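Local structure of major centromere autoantigen B (Homo sapiens, 1UFI) at the interface of chains A and B. The protein binds centromeric DNA as a homodimer, its two subunits being joined through this helical dimerization domain. Coordinates in Å, arbitrary orientation; residue numbers count along the deposited sequence, not the author numbering. Chains: chain A/B, Major centromere autoantigen B.

The interface of chains A and B. Residues chain A 16, 19, 23, 32, 35-36, 39; chain B 39, 42-43.
B:Leu39 drives its forked tip between the two helices of chain A, 9-23 and 30-49, and buries 97 Å² there. Its CG lies anti to the backbone N (chi1 -155°), which carries both methyls into the groove, where they part. CD1 rests in the notch between A:Leu23 CD2, at 3.6 Å, and the CG1 methylene of A:Ile36, both to one side of it. CD2 reaches ring carbon CE2 of A:Phe16 at 3.8 Å. One methyl of each of the two equivalent leucines touches as the side chains cross at a slant, A:Leu39 CD2 lying 3.6 Å from B:Leu39 CD2. One turn on, B:Leu43 lies roughly perpendicular to A:Leu23 and A:Val19. Its CD2 packs against both methyls of A:Leu23, and its CD1 lies 4.0 Å from A:Val19 CG1.

A polar clamp borders this apolar core. The imidazole ND1 of A:His35 donates to carboxylate OD2 of B:Asp42 at 2.5 Å, nearly straight at 160°, and enters the syn lone pair. Ring and carboxylate are almost coplanar, 16° apart, with the carboxylate at the ring edge. A:Val32 runs antiparallel alongside B:Asp42, A:Val32 CG2 lying 3.9 Å from the carboxylate carbon B:Asp42 CG; the nearby negative charge may favour a protonated imidazole. The two-fold axis repeats the leucine wedge and clamp with the chains exchanged, so this patch helps lock two helical hairpins into the CENP-B dimer.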
loop_
_atom_site.group_PDB
_atom_site.type_symbol
_atom_site.label_atom_id
_atom_site.label_comp_id
_atom_site.label_asym_id
_atom_site.label_seq_id
_atom_site.Cartn_x
_atom_site.Cartn_y
_atom_site.Cartn_z
ATOM N N PHE A 16 4.642 3.937 1.748
ATOM C CA PHE A 16 3.202 3.920 1.910
ATOM C C PHE A 16 2.533 5.306 1.921
ATOM O O PHE A 16 1.437 5.507 1.337
ATOM C CB PHE A 16 2.806 3.149 3.208
ATOM C CG PHE A 16 1.323 2.930 3.273
ATOM C CD1 PHE A 16 0.493 3.770 3.980
ATOM C CD2 PHE A 16 0.776 1.915 2.466
ATOM C CE1 PHE A 16 -0.919 3.578 3.914
ATOM C CE2 PHE A 16 -0.608 1.685 2.446
ATOM C CZ PHE A 16 -1.444 2.559 3.146
ATOM N N VAL A 19 2.267 6.175 -1.660
ATOM C CA VAL A 19 1.097 5.452 -2.221
ATOM C C VAL A 19 -0.224 6.186 -1.851
ATOM O O VAL A 19 -1.112 6.334 -2.719
ATOM C CB VAL A 19 1.021 3.951 -1.731
ATOM C CG1 VAL A 19 -0.293 3.299 -2.215
ATOM C CG2 VAL A 19 2.256 3.150 -2.126
ATOM N N LEU A 23 -2.997 7.937 -4.462
ATOM C CA LEU A 23 -4.382 7.521 -4.480
ATOM C C LEU A 23 -5.328 8.645 -4.137
ATOM O O LEU A 23 -6.331 8.824 -4.840
ATOM C CB LEU A 23 -4.532 6.396 -3.444
ATOM C CG LEU A 23 -5.154 5.107 -3.917
ATOM C CD1 LEU A 23 -5.302 4.914 -5.460
ATOM C CD2 LEU A 23 -4.499 3.925 -3.136
ATOM N N VAL A 32 -12.173 2.843 -1.109
ATOM C CA VAL A 32 -10.698 3.032 -1.284
ATOM C C VAL A 32 -10.077 3.599 -0.012
ATOM O O VAL A 32 -9.017 3.139 0.409
ATOM C CB VAL A 32 -10.374 3.945 -2.547
ATOM C CG1 VAL A 32 -8.828 4.071 -2.698
ATOM C CG2 VAL A 32 -10.998 3.280 -3.766
ATOM N N HIS A 35 -9.703 0.855 2.426
ATOM C CA HIS A 35 -8.609 -0.015 2.008
ATOM C C HIS A 35 -7.257 0.584 2.368
ATOM O O HIS A 35 -6.363 -0.137 2.792
ATOM C CB HIS A 35 -8.659 -0.214 0.510
ATOM C CG HIS A 35 -9.812 -1.055 0.033
ATOM N ND1 HIS A 35 -10.220 -1.069 -1.280
ATOM C CD2 HIS A 35 -10.621 -1.927 0.686
ATOM C CE1 HIS A 35 -11.256 -1.880 -1.413
ATOM N NE2 HIS A 35 -11.495 -2.448 -0.242
ATOM N N ILE A 36 -7.086 1.897 2.205
ATOM C CA ILE A 36 -5.854 2.570 2.645
ATOM C C ILE A 36 -5.648 2.417 4.148
ATOM O O ILE A 36 -4.564 2.004 4.582
ATOM C CB ILE A 36 -5.891 4.059 2.287
ATOM C CG1 ILE A 36 -5.755 4.162 0.787
ATOM C CG2 ILE A 36 -4.693 4.790 2.931
ATOM C CD1 ILE A 36 -6.042 5.647 0.269
ATOM N N LEU A 39 -4.737 -1.181 5.280
ATOM C CA LEU A 39 -3.338 -1.611 5.013
ATOM C C LEU A 39 -2.318 -0.895 5.911
ATOM O O LEU A 39 -1.365 -1.509 6.389
ATOM C CB LEU A 39 -3.027 -1.515 3.503
ATOM C CG LEU A 39 -1.744 -2.282 3.204
ATOM C CD1 LEU A 39 -1.909 -3.727 3.516
ATOM C CD2 LEU A 39 -1.434 -2.022 1.689
ATOM N N LEU B 39 -5.849 -3.083 -2.141
ATOM C CA LEU B 39 -5.192 -1.827 -2.515
ATOM C C LEU B 39 -4.453 -1.935 -3.858
ATOM O O LEU B 39 -4.411 -0.949 -4.607
ATOM C CB LEU B 39 -4.286 -1.268 -1.348
ATOM C CG LEU B 39 -4.021 0.240 -1.310
ATOM C CD1 LEU B 39 -5.281 1.099 -1.075
ATOM C CD2 LEU B 39 -2.995 0.595 -0.261
ATOM N N ASP B 42 -7.149 -1.272 -6.379
ATOM C CA ASP B 42 -7.419 0.184 -6.392
ATOM C C ASP B 42 -6.367 0.980 -7.103
ATOM O O ASP B 42 -6.671 1.944 -7.800
ATOM C CB ASP B 42 -7.553 0.788 -4.977
ATOM C CG ASP B 42 -8.681 0.134 -4.148
ATOM O OD1 ASP B 42 -9.651 -0.383 -4.756
ATOM O OD2 ASP B 42 -8.688 0.104 -2.915
ATOM N N LEU B 43 -5.097 0.649 -6.905
ATOM C CA LEU B 43 -4.087 1.450 -7.604
ATOM C C LEU B 43 -4.203 1.370 -9.124
ATOM O O LEU B 43 -3.979 2.348 -9.781
ATOM C CB LEU B 43 -2.653 1.094 -7.184
ATOM C CG LEU B 43 -2.315 1.703 -5.814
ATOM C CD1 LEU B 43 -1.214 0.799 -5.189
ATOM C CD2 LEU B 43 -1.799 3.089 -5.925
#